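Long-range contact in putative agmatine deiminase (Streptococcus mutans, PDB 2EWO), which probably hydrolyses agmatine to N-carbamoylputrescine and ammonia: residues Trp38-Val52 with Arg348-Ile362. Numbering follows the deposited sequence.
Sequences WRLGAKPAQKAFLEV and RTEEIAYGGGNIHCI
Glu351 reaches across to Arg39 and Pro44, illustrating how a short helix and loop can meet helix 43-57 and the loop before it: charges pair at one end, while Ile362 packs on Phe49 and Val52 at the other. The carboxylate of Glu351 forms a salt bridge with the guanidinium, OE2 lying 2.7 Å from Arg39 NH2 and equally close to NE, while NH2 gives OE1 a weak hydrogen bond. The two flat groups are turned 59° apart, so the pairing is not coplanar. A chi1 of -166° swings Glu351 CG away from the backbone N, and a bend at chi2 lays the chain beside the first turn of the helix, where CG comes 3.5 Å from Pro44 CB.

Further along, Ile362 sets CD1 over the centre of the Phe49 ring, a CH-pi contact 3.7 Å from the centroid, and meets Val52 CG1 tip to tip. Ile352 fills the middle, its CG2 lying 3.5 Å from Ala48 CB and also touching Phe49 CE1. Beside Arg39, Trp38 brings the CZ3 edge of its indole to Ile352 CA at 3.5 Å; its NE1 is hydrogen-bonded to Asp95.

Consistent with the alpha/beta-propeller fold of guanidine-modifying enzymes, the contact packs helix 43-57 against helix 350-353 and the loop leading to strand 364-367. Phe49 and Val52 also touch Met29 on strand 24-29, the antiparallel neighbour of 364-367, and Ile359 rests on strand 317-321.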
loop_
_atom_site.group_PDB
_atom_site.type_symbol
_atom_site.label_atom_id
_atom_site.label_comp_id
_atom_site.label_asym_id
_atom_site.label_seq_id
_atom_site.Cartn_x
_atom_site.Cartn_y
_atom_site.Cartn_z
ATOM N N TRP A 38 17.800 6.368 -3.887
ATOM C CA TRP A 38 18.431 7.106 -2.804
ATOM C C TRP A 38 19.095 6.201 -1.775
ATOM O O TRP A 38 18.485 5.261 -1.265
ATOM C CB TRP A 38 17.407 8.014 -2.124
ATOM C CG TRP A 38 16.610 8.848 -3.097
ATOM C CD1 TRP A 38 15.367 8.574 -3.581
ATOM C CD2 TRP A 38 17.011 10.086 -3.704
ATOM N NE1 TRP A 38 14.965 9.562 -4.446
ATOM C CE2 TRP A 38 15.954 10.503 -4.540
ATOM C CE3 TRP A 38 18.160 10.880 -3.625
ATOM C CZ2 TRP A 38 16.009 11.680 -5.290
ATOM C CZ3 TRP A 38 18.214 12.054 -4.372
ATOM C CH2 TRP A 38 17.143 12.442 -5.194
ATOM N N ARG A 39 20.353 6.500 -1.464
ATOM C CA ARG A 39 21.108 5.696 -0.515
ATOM C C ARG A 39 20.630 5.864 0.907
ATOM O O ARG A 39 19.971 6.844 1.241
ATOM C CB ARG A 39 22.590 6.044 -0.594
ATOM C CG ARG A 39 22.952 7.387 0.013
ATOM C CD ARG A 39 24.414 7.725 -0.264
ATOM N NE ARG A 39 24.816 8.964 0.388
ATOM C CZ ARG A 39 25.287 9.027 1.626
ATOM N NH1 ARG A 39 25.425 7.925 2.350
ATOM N NH2 ARG A 39 25.604 10.201 2.140
ATOM N N LEU A 40 20.976 4.887 1.733
ATOM C CA LEU A 40 20.607 4.895 3.138
ATOM C C LEU A 40 19.122 5.170 3.375
ATOM O O LEU A 40 18.756 6.114 4.074
ATOM C CB LEU A 40 21.457 5.927 3.896
ATOM C CG LEU A 40 22.932 5.607 4.187
ATOM C CD1 LEU A 40 23.027 4.304 4.976
ATOM C CD2 LEU A 40 23.704 5.498 2.894
ATOM N N GLY A 41 18.266 4.343 2.790
ATOM C CA GLY A 41 16.835 4.515 2.973
ATOM C C GLY A 41 16.296 5.878 2.594
ATOM O O GLY A 41 15.133 6.179 2.870
ATOM N N ALA A 42 17.134 6.691 1.955
ATOM C CA ALA A 42 16.763 8.037 1.518
ATOM C C ALA A 42 16.750 9.054 2.661
ATOM O O ALA A 42 16.429 10.239 2.461
ATOM C CB ALA A 42 15.399 8.014 0.821
ATOM N N LYS A 43 17.106 8.592 3.857
ATOM C CA LYS A 43 17.131 9.467 5.021
ATOM C C LYS A 43 17.953 10.736 4.761
ATOM O O LYS A 43 17.505 11.840 5.080
ATOM C CB LYS A 43 17.669 8.713 6.235
ATOM C CG LYS A 43 16.960 7.398 6.478
ATOM C CD LYS A 43 15.443 7.547 6.403
ATOM C CE LYS A 43 14.898 8.430 7.504
ATOM N NZ LYS A 43 13.444 8.644 7.354
ATOM N N PRO A 44 19.163 10.597 4.181
ATOM C CA PRO A 44 20.007 11.755 3.894
ATOM C C PRO A 44 19.315 12.690 2.932
ATOM O O PRO A 44 19.172 13.877 3.202
ATOM C CB PRO A 44 21.248 11.140 3.256
ATOM C CG PRO A 44 21.341 9.824 3.888
ATOM C CD PRO A 44 19.894 9.354 3.881
ATOM N N ALA A 45 18.884 12.151 1.802
ATOM C CA ALA A 45 18.229 12.966 0.792
ATOM C C ALA A 45 17.039 13.695 1.388
ATOM O O ALA A 45 16.753 14.840 1.021
ATOM C CB ALA A 45 17.778 12.090 -0.375
ATOM N N GLN A 46 16.342 13.028 2.304
ATOM C CA GLN A 46 15.182 13.644 2.940
ATOM C C GLN A 46 15.585 14.915 3.678
ATOM O O GLN A 46 14.976 15.981 3.499
ATOM C CB GLN A 46 14.496 12.646 3.887
ATOM C CG GLN A 46 13.566 11.707 3.140
ATOM C CD GLN A 46 13.138 10.500 3.939
ATOM O OE1 GLN A 46 12.209 9.797 3.546
ATOM N NE2 GLN A 46 13.814 10.241 5.054
ATOM N N LYS A 47 16.625 14.799 4.495
ATOM C CA LYS A 47 17.128 15.940 5.246
ATOM C C LYS A 47 17.552 17.028 4.265
ATOM O O LYS A 47 17.379 18.216 4.519
ATOM C CB LYS A 47 18.321 15.525 6.102
ATOM C CG LYS A 47 18.733 16.597 7.078
ATOM C CD LYS A 47 20.067 16.301 7.713
ATOM C CE LYS A 47 20.502 17.488 8.552
ATOM N NZ LYS A 47 20.499 18.752 7.746
ATOM N N ALA A 48 18.111 16.607 3.139
ATOM C CA ALA A 48 18.547 17.536 2.120
ATOM C C ALA A 48 17.325 18.234 1.547
ATOM O O ALA A 48 17.384 19.402 1.164
ATOM C CB ALA A 48 19.297 16.795 1.025
ATOM N N PHE A 49 16.212 17.510 1.474
ATOM C CA PHE A 49 14.982 18.097 0.952
ATOM C C PHE A 49 14.379 19.019 2.004
ATOM O O PHE A 49 13.854 20.090 1.685
ATOM C CB PHE A 49 13.982 17.006 0.584
ATOM C CG PHE A 49 14.002 16.626 -0.869
ATOM C CD1 PHE A 49 15.123 16.033 -1.439
ATOM C CD2 PHE A 49 12.876 16.831 -1.664
ATOM C CE1 PHE A 49 15.115 15.647 -2.780
ATOM C CE2 PHE A 49 12.857 16.449 -3.005
ATOM C CZ PHE A 49 13.976 15.855 -3.564
ATOM N N LEU A 50 14.462 18.591 3.260
ATOM C CA LEU A 50 13.954 19.362 4.387
ATOM C C LEU A 50 14.546 20.774 4.374
ATOM O O LEU A 50 13.824 21.766 4.509
ATOM C CB LEU A 50 14.328 18.670 5.697
ATOM C CG LEU A 50 13.698 19.292 6.938
ATOM C CD1 LEU A 50 12.192 19.025 6.890
ATOM C CD2 LEU A 50 14.321 18.704 8.206
ATOM N N GLU A 51 15.868 20.853 4.217
ATOM C CA GLU A 51 16.569 22.134 4.182
ATOM C C GLU A 51 16.097 22.942 2.986
ATOM O O GLU A 51 15.518 24.012 3.156
ATOM C CB GLU A 51 18.090 21.947 4.075
ATOM C CG GLU A 51 18.706 20.973 5.080
ATOM C CD GLU A 51 20.236 20.868 4.964
ATOM O OE1 GLU A 51 20.770 20.825 3.824
ATOM O OE2 GLU A 51 20.904 20.808 6.024
ATOM N N VAL A 52 16.329 22.430 1.780
ATOM C CA VAL A 52 15.923 23.149 0.572
ATOM C C VAL A 52 14.495 23.665 0.692
ATOM O O VAL A 52 14.103 24.625 0.018
ATOM C CB VAL A 52 16.023 22.263 -0.679
ATOM C CG1 VAL A 52 15.055 21.117 -0.578
ATOM C CG2 VAL A 52 15.751 23.098 -1.921
ATOM N N ARG A 348 23.262 22.557 1.099
ATOM C CA ARG A 348 24.012 21.369 0.718
ATOM C C ARG A 348 23.115 20.360 -0.006
ATOM O O ARG A 348 22.797 19.292 0.534
ATOM C CB ARG A 348 24.609 20.716 1.963
ATOM C CG ARG A 348 25.380 21.675 2.835
ATOM C CD ARG A 348 26.676 22.073 2.178
ATOM N NE ARG A 348 27.661 21.007 2.254
ATOM C CZ ARG A 348 28.948 21.178 1.984
ATOM N NH1 ARG A 348 29.387 22.377 1.618
ATOM N NH2 ARG A 348 29.790 20.159 2.094
ATOM N N THR A 349 22.708 20.706 -1.226
ATOM C CA THR A 349 21.840 19.841 -2.027
ATOM C C THR A 349 22.671 18.855 -2.844
ATOM O O THR A 349 22.276 18.394 -3.919
ATOM C CB THR A 349 20.934 20.682 -2.966
ATOM O OG1 THR A 349 21.740 21.438 -3.877
ATOM C CG2 THR A 349 20.079 21.640 -2.149
ATOM N N GLU A 350 23.837 18.539 -2.303
ATOM C CA GLU A 350 24.761 17.606 -2.922
ATOM C C GLU A 350 24.221 16.188 -2.745
ATOM O O GLU A 350 24.381 15.339 -3.620
ATOM C CB GLU A 350 26.124 17.727 -2.243
ATOM C CG GLU A 350 25.998 17.763 -0.730
ATOM C CD GLU A 350 27.126 17.056 -0.033
ATOM O OE1 GLU A 350 27.517 15.963 -0.504
ATOM O OE2 GLU A 350 27.607 17.580 0.997
ATOM N N GLU A 351 23.580 15.944 -1.602
ATOM C CA GLU A 351 23.024 14.627 -1.287
ATOM C C GLU A 351 21.914 14.201 -2.260
ATOM O O GLU A 351 21.644 13.007 -2.423
ATOM C CB GLU A 351 22.481 14.616 0.145
ATOM C CG GLU A 351 22.188 13.220 0.667
ATOM C CD GLU A 351 23.454 12.427 0.931
ATOM O OE1 GLU A 351 24.511 13.067 1.122
ATOM O OE2 GLU A 351 23.395 11.177 0.956
ATOM N N ILE A 352 21.271 15.176 -2.897
ATOM C CA ILE A 352 20.210 14.875 -3.849
ATOM C C ILE A 352 20.804 14.822 -5.253
ATOM O O ILE A 352 20.190 14.298 -6.189
ATOM C CB ILE A 352 19.061 15.930 -3.813
ATOM C CG1 ILE A 352 19.440 17.178 -4.595
ATOM C CG2 ILE A 352 18.758 16.337 -2.388
ATOM C CD1 ILE A 352 18.253 18.070 -4.823
ATOM N N ALA A 353 22.004 15.372 -5.397
ATOM C CA ALA A 353 22.681 15.359 -6.687
ATOM C C ALA A 353 23.144 13.934 -6.960
ATOM O O ALA A 353 23.531 13.598 -8.077
ATOM C CB ALA A 353 23.868 16.305 -6.672
ATOM N N TYR A 354 23.107 13.100 -5.924
ATOM C CA TYR A 354 23.483 11.700 -6.065
ATOM C C TYR A 354 22.304 10.929 -6.664
ATOM O O TYR A 354 22.415 9.740 -6.974
ATOM C CB TYR A 354 23.836 11.087 -4.709
ATOM C CG TYR A 354 25.092 11.627 -4.064
ATOM C CD1 TYR A 354 26.266 11.785 -4.801
ATOM C CD2 TYR A 354 25.127 11.928 -2.701
ATOM C CE1 TYR A 354 27.443 12.228 -4.198
ATOM C CE2 TYR A 354 26.302 12.372 -2.087
ATOM C CZ TYR A 354 27.453 12.517 -2.844
ATOM O OH TYR A 354 28.620 12.946 -2.263
ATOM N N GLY A 355 21.175 11.617 -6.816
ATOM C CA GLY A 355 19.984 10.993 -7.362
ATOM C C GLY A 355 19.739 11.397 -8.796
ATOM O O GLY A 355 18.805 10.915 -9.432
ATOM N N GLY A 356 20.586 12.286 -9.304
ATOM C CA GLY A 356 20.447 12.738 -10.675
ATOM C C GLY A 356 19.478 13.891 -10.809
ATOM O O GLY A 356 18.362 13.710 -11.285
ATOM N N GLY A 357 19.913 15.078 -10.393
ATOM C CA GLY A 357 19.082 16.265 -10.468
ATOM C C GLY A 357 19.244 17.090 -9.206
ATOM O O GLY A 357 19.561 16.533 -8.152
ATOM N N ASN A 358 19.037 18.405 -9.303
ATOM C CA ASN A 358 19.170 19.276 -8.134
ATOM C C ASN A 358 17.967 20.155 -7.829
ATOM O O ASN A 358 16.914 20.025 -8.448
ATOM C CB ASN A 358 20.418 20.164 -8.243
ATOM C CG ASN A 358 21.513 19.766 -7.248
ATOM O OD1 ASN A 358 22.074 18.669 -7.325
ATOM N ND2 ASN A 358 21.816 20.661 -6.309
ATOM N N ILE A 359 18.163 21.054 -6.863
ATOM C CA ILE A 359 17.137 21.978 -6.371
ATOM C C ILE A 359 16.039 22.335 -7.354
ATOM O O ILE A 359 14.867 22.383 -6.979
ATOM C CB ILE A 359 17.759 23.298 -5.855
ATOM C CG1 ILE A 359 18.880 22.995 -4.863
ATOM C CG2 ILE A 359 16.700 24.116 -5.145
ATOM C CD1 ILE A 359 19.662 24.203 -4.433
ATOM N N HIS A 360 16.426 22.572 -8.569
ATOM C CA HIS A 360 15.432 22.944 -9.586
ATOM C C HIS A 360 14.583 21.726 -9.961
ATOM O O HIS A 360 13.351 21.803 -10.042
ATOM C CB HIS A 360 16.138 23.461 -10.844
ATOM C CG HIS A 360 15.185 24.138 -11.835
ATOM N ND1 HIS A 360 14.303 25.140 -11.444
ATOM C CD2 HIS A 360 14.984 23.958 -13.169
ATOM C CE1 HIS A 360 13.619 25.526 -12.506
ATOM N NE2 HIS A 360 14.013 24.831 -13.542
ATOM N N CYS A 361 15.275 20.626 -10.170
ATOM C CA CYS A 361 14.652 19.359 -10.580
ATOM C C CYS A 361 13.672 18.821 -9.518
ATOM O O CYS A 361 12.895 17.892 -9.778
ATOM C CB CYS A 361 15.729 18.295 -10.807
ATOM S SG CYS A 361 16.580 18.451 -12.455
ATOM N N ILE A 362 13.691 19.402 -8.317
ATOM C CA ILE A 362 12.825 18.906 -7.215
ATOM C C ILE A 362 11.789 19.935 -6.726
ATOM O O ILE A 362 11.117 19.730 -5.703
ATOM C CB ILE A 362 13.654 18.510 -5.991
ATOM C CG1 ILE A 362 14.337 19.699 -5.315
ATOM C CG2 ILE A 362 14.769 17.518 -6.319
ATOM C CD1 ILE A 362 14.991 19.334 -3.981
HETATM O O HOH W 1 21.183 9.634 -2.282
#